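Local atomic coordinates of uncharacterized protein Q64V53_BACFR (Bacteroides fragilis, PDB entry 2RA8), a protein that is of unknown function but joins a WGR domain, a module of probable nucleic-acid-binding role, to a curved domain of leucine-rich repeats. Residues A[187-192]-A[210-215]; A[216-221]-A[249-254]. One frame throughout, in Å; residues are numbered along the deposited sequence.

Contact 1: A[187-192]-A[210-215]; sequences IGKKPR and VEDILG
Asp212, on helix 207-215, receives the one direct hydrogen bond between the two segments: Ile187 N reaches its OD2 at 3.1 Å with an N-H...O angle of 160°, coming from above the carboxylate plane, 57° out of it. Ser186 OG bonds the same oxygen, so two donors from consecutive loop residues grip OD2 and should help to hold the carboxylate in place.

The apolar contacts lie beside this bond. Ile187 CG1 sits between the backbone N and the carbonyl carbon (chi1 59°), where it meets Asp212 CB at 3.5 Å; beyond it, CD1 comes to 4.1 Å from Ile213 CG1. Separately, the carbonyl oxygen Gly188 O makes a close approach to the methylene Asp212 CB, at 3.1 Å.

Lys189 makes the third group. Its extended chain crosses Asp212 at about a right angle, with CB 3.6 Å from Gly215 O and CE 3.7 Å from Asp212 OD1. The ammonium meets no carboxylate directly; NZ donates to a water at 2.8 Å, which bonds Glu211 OE1 weakly in turn.

In the leucine-rich-repeat fold, this joins the loop between strands 176-180 and 197-201 to helix 207-215, while Leu168 of helix 165-169 also packs on Ile187.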
loop_
_atom_site.group_PDB
_atom_site.type_symbol
_atom_site.label_atom_id
_atom_site.label_comp_id
_atom_site.label_asym_id
_atom_site.label_seq_id
_atom_site.Cartn_x
_atom_site.Cartn_y
_atom_site.Cartn_z
ATOM N N ILE A 187 4.207 24.446 16.155
ATOM C CA ILE A 187 5.636 24.407 15.863
ATOM C C ILE A 187 6.252 25.739 16.202
ATOM O O ILE A 187 7.427 25.983 15.928
ATOM C CB ILE A 187 5.917 24.087 14.378
ATOM C CG1 ILE A 187 5.269 25.138 13.478
ATOM C CG2 ILE A 187 5.414 22.685 14.050
ATOM C CD1 ILE A 187 5.657 25.009 12.023
ATOM N N GLY A 188 5.439 26.611 16.794
ATOM C CA GLY A 188 5.903 27.920 17.203
ATOM C C GLY A 188 6.009 28.957 16.106
ATOM O O GLY A 188 5.680 28.703 14.939
ATOM N N LYS A 189 6.463 30.141 16.503
ATOM C CA LYS A 189 6.654 31.261 15.598
ATOM C C LYS A 189 8.042 31.777 15.879
ATOM O O LYS A 189 8.224 32.725 16.638
ATOM C CB LYS A 189 5.610 32.349 15.875
ATOM C CG LYS A 189 4.183 31.850 15.720
ATOM C CD LYS A 189 3.148 32.923 15.973
ATOM C CE LYS A 189 1.753 32.314 15.988
ATOM N NZ LYS A 189 0.694 33.341 16.196
ATOM N N LYS A 190 9.031 31.128 15.276
ATOM C CA LYS A 190 10.424 31.495 15.479
ATOM C C LYS A 190 11.175 31.433 14.190
ATOM O O LYS A 190 10.713 30.844 13.206
ATOM C CB LYS A 190 11.082 30.533 16.480
ATOM C CG LYS A 190 10.400 30.493 17.842
ATOM C CD LYS A 190 10.899 29.341 18.707
ATOM C CE LYS A 190 10.266 29.416 20.096
ATOM N NZ LYS A 190 10.582 28.251 20.968
ATOM N N PRO A 191 12.341 32.089 14.138
ATOM C CA PRO A 191 13.055 31.995 12.870
ATOM C C PRO A 191 13.713 30.638 12.830
ATOM O O PRO A 191 14.303 30.196 13.818
ATOM C CB PRO A 191 14.048 33.156 12.943
ATOM C CG PRO A 191 14.251 33.360 14.419
ATOM C CD PRO A 191 12.878 33.168 14.985
ATOM N N ARG A 192 13.577 29.945 11.706
ATOM C CA ARG A 192 14.181 28.628 11.557
ATOM C C ARG A 192 14.847 28.522 10.228
ATOM O O ARG A 192 14.373 27.830 9.326
ATOM C CB ARG A 192 13.129 27.529 11.699
ATOM C CG ARG A 192 12.493 27.485 13.073
ATOM C CD ARG A 192 11.577 26.288 13.178
ATOM N NE ARG A 192 10.711 26.355 14.344
ATOM C CZ ARG A 192 11.126 26.246 15.598
ATOM N NH1 ARG A 192 10.247 26.320 16.589
ATOM N NH2 ARG A 192 12.415 26.059 15.861
ATOM N N VAL A 210 -1.079 26.954 10.352
ATOM C CA VAL A 210 -0.714 27.891 9.299
ATOM C C VAL A 210 -0.138 29.165 9.894
ATOM O O VAL A 210 0.820 29.741 9.357
ATOM C CB VAL A 210 -1.931 28.251 8.418
ATOM C CG1 VAL A 210 -1.515 29.227 7.335
ATOM C CG2 VAL A 210 -2.512 26.991 7.786
ATOM N N GLU A 211 -0.709 29.611 11.009
ATOM C CA GLU A 211 -0.238 30.829 11.661
ATOM C C GLU A 211 1.154 30.662 12.216
ATOM O O GLU A 211 1.935 31.617 12.256
ATOM C CB GLU A 211 -1.214 31.255 12.761
ATOM C CG GLU A 211 -2.575 31.664 12.203
ATOM C CD GLU A 211 -3.506 32.231 13.255
ATOM O OE1 GLU A 211 -3.242 33.354 13.737
ATOM O OE2 GLU A 211 -4.498 31.550 13.598
ATOM N N ASP A 212 1.480 29.452 12.659
ATOM C CA ASP A 212 2.825 29.191 13.153
ATOM C C ASP A 212 3.787 29.368 12.002
ATOM O O ASP A 212 4.840 29.990 12.148
ATOM C CB ASP A 212 2.951 27.772 13.715
ATOM C CG ASP A 212 2.304 27.626 15.079
ATOM O OD1 ASP A 212 2.158 28.653 15.781
ATOM O OD2 ASP A 212 1.953 26.485 15.460
ATOM N N ILE A 213 3.424 28.847 10.838
ATOM C CA ILE A 213 4.280 28.976 9.665
ATOM C C ILE A 213 4.433 30.431 9.271
ATOM O O ILE A 213 5.550 30.918 9.096
ATOM C CB ILE A 213 3.708 28.169 8.487
ATOM C CG1 ILE A 213 3.585 26.701 8.901
ATOM C CG2 ILE A 213 4.604 28.308 7.273
ATOM C CD1 ILE A 213 2.798 25.849 7.935
ATOM N N LEU A 214 3.314 31.143 9.160
ATOM C CA LEU A 214 3.339 32.555 8.783
ATOM C C LEU A 214 4.132 33.360 9.784
ATOM O O LEU A 214 4.789 34.345 9.432
ATOM C CB LEU A 214 1.914 33.122 8.719
ATOM C CG LEU A 214 0.842 32.384 7.919
ATOM C CD1 LEU A 214 -0.393 33.277 7.790
ATOM C CD2 LEU A 214 1.367 32.028 6.553
ATOM N N GLY A 215 4.069 32.941 11.044
ATOM C CA GLY A 215 4.794 33.640 12.093
ATOM C C GLY A 215 6.259 33.260 12.194
ATOM O O GLY A 215 7.011 33.874 12.955
HETATM O O HOH W 1 -1.755 32.028 16.273
#

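Contact 2: A[216-221]-A[249-254]; sequences SDLPNL and DRFPNL
Pro219 O and the side chain of Asn253 make the direct hydrogen bond here: ND2 donates to the carbonyl at 2.9 Å, tilted 30° from the carbonyl plane. A water held by Asn253 N also donates to Pro219 O and, at 2.7 Å, to Leu221 O, stitching the two loops together a second time.

Under these polar links the side chains run side by side, pointing the same way. Leu221 CD2 meets the Phe251 ring off-centre in a CH-pi contact, 4.3 Å from the centroid, and lies 4.0 Å from Leu254 CD1. Leu218 CB touches CE2 of the ring at 3.9 Å, and Leu218 O lies at the ring's edge, in plane. Arg250 CG rests over the centre of one ring face.

Each segment folds into a type I turn, Leu218 to Leu221 and Phe251 to Leu254, and the two turns lie next to each other. Farther out, Asn220 ND2 bonds Pro193 O, and Gln280 NE2 bonds Phe251 O and Leu254 O.

Neighbouring turns of the leucine-rich-repeat domain stack here, leucine on leucine at Leu221 and Leu254 but leucine on phenylalanine at Leu218 and Phe251, an asparagine amide and a shared water satisfying carbonyls at the turns while leucine and phenylalanine fill the interior.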
loop_
_atom_site.group_PDB
_atom_site.type_symbol
_atom_site.label_atom_id
_atom_site.label_comp_id
_atom_site.label_asym_id
_atom_site.label_seq_id
_atom_site.Cartn_x
_atom_site.Cartn_y
_atom_site.Cartn_z
ATOM N N SER A 216 6.671 32.251 11.436
ATOM C CA SER A 216 8.057 31.799 11.465
ATOM C C SER A 216 8.809 32.318 10.283
ATOM O O SER A 216 8.220 32.681 9.267
ATOM C CB SER A 216 8.125 30.274 11.439
ATOM O OG SER A 216 7.393 29.707 12.509
ATOM N N ASP A 217 10.130 32.366 10.409
ATOM C CA ASP A 217 10.969 32.819 9.314
ATOM C C ASP A 217 11.650 31.594 8.761
ATOM O O ASP A 217 12.398 30.913 9.463
ATOM C CB ASP A 217 12.003 33.833 9.810
ATOM C CG ASP A 217 11.357 35.088 10.374
ATOM O OD1 ASP A 217 10.611 35.767 9.627
ATOM O OD2 ASP A 217 11.589 35.395 11.563
ATOM N N LEU A 218 11.368 31.295 7.501
ATOM C CA LEU A 218 11.943 30.134 6.839
ATOM C C LEU A 218 12.577 30.578 5.546
ATOM O O LEU A 218 12.192 30.122 4.469
ATOM C CB LEU A 218 10.827 29.105 6.547
ATOM C CG LEU A 218 9.942 28.743 7.739
ATOM C CD1 LEU A 218 8.796 27.846 7.311
ATOM C CD2 LEU A 218 10.789 28.041 8.795
ATOM N N PRO A 219 13.583 31.468 5.622
ATOM C CA PRO A 219 14.242 31.955 4.408
ATOM C C PRO A 219 14.885 30.921 3.523
ATOM O O PRO A 219 14.941 31.096 2.308
ATOM C CB PRO A 219 15.265 32.952 4.949
ATOM C CG PRO A 219 15.668 32.323 6.245
ATOM C CD PRO A 219 14.325 31.900 6.823
ATOM N N ASN A 220 15.387 29.841 4.108
ATOM C CA ASN A 220 16.040 28.814 3.300
ATOM C C ASN A 220 15.137 27.667 2.917
ATOM O O ASN A 220 15.600 26.688 2.339
ATOM C CB ASN A 220 17.265 28.263 4.025
ATOM C CG ASN A 220 18.306 29.339 4.304
ATOM O OD1 ASN A 220 18.616 30.156 3.428
ATOM N ND2 ASN A 220 18.855 29.335 5.514
ATOM N N LEU A 221 13.848 27.772 3.232
ATOM C CA LEU A 221 12.907 26.700 2.892
ATOM C C LEU A 221 12.881 26.489 1.380
ATOM O O LEU A 221 12.864 27.452 0.608
ATOM C CB LEU A 221 11.500 27.051 3.383
ATOM C CG LEU A 221 10.506 25.883 3.392
ATOM C CD1 LEU A 221 10.944 24.872 4.428
ATOM C CD2 LEU A 221 9.117 26.378 3.714
ATOM N N ASP A 249 8.691 36.943 -1.300
ATOM C CA ASP A 249 9.360 37.639 -0.209
ATOM C C ASP A 249 9.415 36.758 1.028
ATOM O O ASP A 249 10.398 36.776 1.772
ATOM C CB ASP A 249 8.642 38.955 0.126
ATOM C CG ASP A 249 8.782 39.997 -0.973
ATOM O OD1 ASP A 249 9.912 40.194 -1.471
ATOM O OD2 ASP A 249 7.763 40.626 -1.333
ATOM N N ARG A 250 8.367 35.966 1.249
ATOM C CA ARG A 250 8.336 35.089 2.417
ATOM C C ARG A 250 9.259 33.892 2.271
ATOM O O ARG A 250 10.019 33.566 3.190
ATOM C CB ARG A 250 6.909 34.604 2.672
ATOM C CG ARG A 250 6.761 33.709 3.908
ATOM C CD ARG A 250 5.318 33.264 4.087
ATOM N NE ARG A 250 4.419 34.402 4.233
ATOM C CZ ARG A 250 4.305 35.127 5.340
ATOM N NH1 ARG A 250 5.032 34.827 6.410
ATOM N NH2 ARG A 250 3.474 36.161 5.374
ATOM N N PHE A 251 9.204 33.243 1.109
ATOM C CA PHE A 251 10.021 32.062 0.823
ATOM C C PHE A 251 10.832 32.316 -0.423
ATOM O O PHE A 251 10.535 31.772 -1.494
ATOM C CB PHE A 251 9.100 30.842 0.597
ATOM C CG PHE A 251 8.205 30.529 1.771
ATOM C CD1 PHE A 251 6.833 30.384 1.598
ATOM C CD2 PHE A 251 8.737 30.352 3.041
ATOM C CE1 PHE A 251 6.005 30.067 2.677
ATOM C CE2 PHE A 251 7.908 30.034 4.123
ATOM C CZ PHE A 251 6.546 29.892 3.934
ATOM N N PRO A 252 11.889 33.140 -0.321
ATOM C CA PRO A 252 12.715 33.439 -1.493
ATOM C C PRO A 252 13.464 32.282 -2.129
ATOM O O PRO A 252 13.965 32.408 -3.245
ATOM C CB PRO A 252 13.648 34.538 -0.979
ATOM C CG PRO A 252 13.803 34.185 0.466
ATOM C CD PRO A 252 12.388 33.853 0.867
ATOM N N ASN A 253 13.549 31.151 -1.440
ATOM C CA ASN A 253 14.259 30.001 -2.002
ATOM C C ASN A 253 13.374 28.800 -2.240
ATOM O O ASN A 253 13.867 27.723 -2.560
ATOM C CB ASN A 253 15.424 29.592 -1.092
ATOM C CG ASN A 253 16.525 30.641 -1.054
ATOM O OD1 ASN A 253 17.116 30.971 -2.075
ATOM N ND2 ASN A 253 16.799 31.165 0.131
ATOM N N LEU A 254 12.067 28.980 -2.096
ATOM C CA LEU A 254 11.124 27.875 -2.301
ATOM C C LEU A 254 11.141 27.371 -3.747
ATOM O O LEU A 254 11.192 28.165 -4.689
ATOM C CB LEU A 254 9.711 28.317 -1.932
ATOM C CG LEU A 254 8.729 27.180 -1.628
ATOM C CD1 LEU A 254 9.061 26.555 -0.280
ATOM C CD2 LEU A 254 7.314 27.718 -1.613
HETATM O O HOH W 2 9.259 32.849 6.135
HETATM O O HOH W 3 12.582 30.160 0.951
#

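How the contacts relate
Contact 1 closes before contact 2 opens, and Gly215 runs directly into Ser216, so the chain passes from one to the other without a break; their centres are 12 Å apart. Two probable backbone hydrogen bonds join them, Arg192 N to Asp217 O at 2.7 Å and Asp217 N to Lys190 O at 3.2 Å. Ser216 OG turns back to bond Asp212 O, and Arg250 NH1 makes a weak bond to Leu214 O. Loop 187-192, the connection 210-221 and loop 249-254 therefore follow one another along the parallel sheet of the repeat domain. No ligand or active site is known near either contact; together they link the loops that lead into strands 197-201, 223-227 and 256-260.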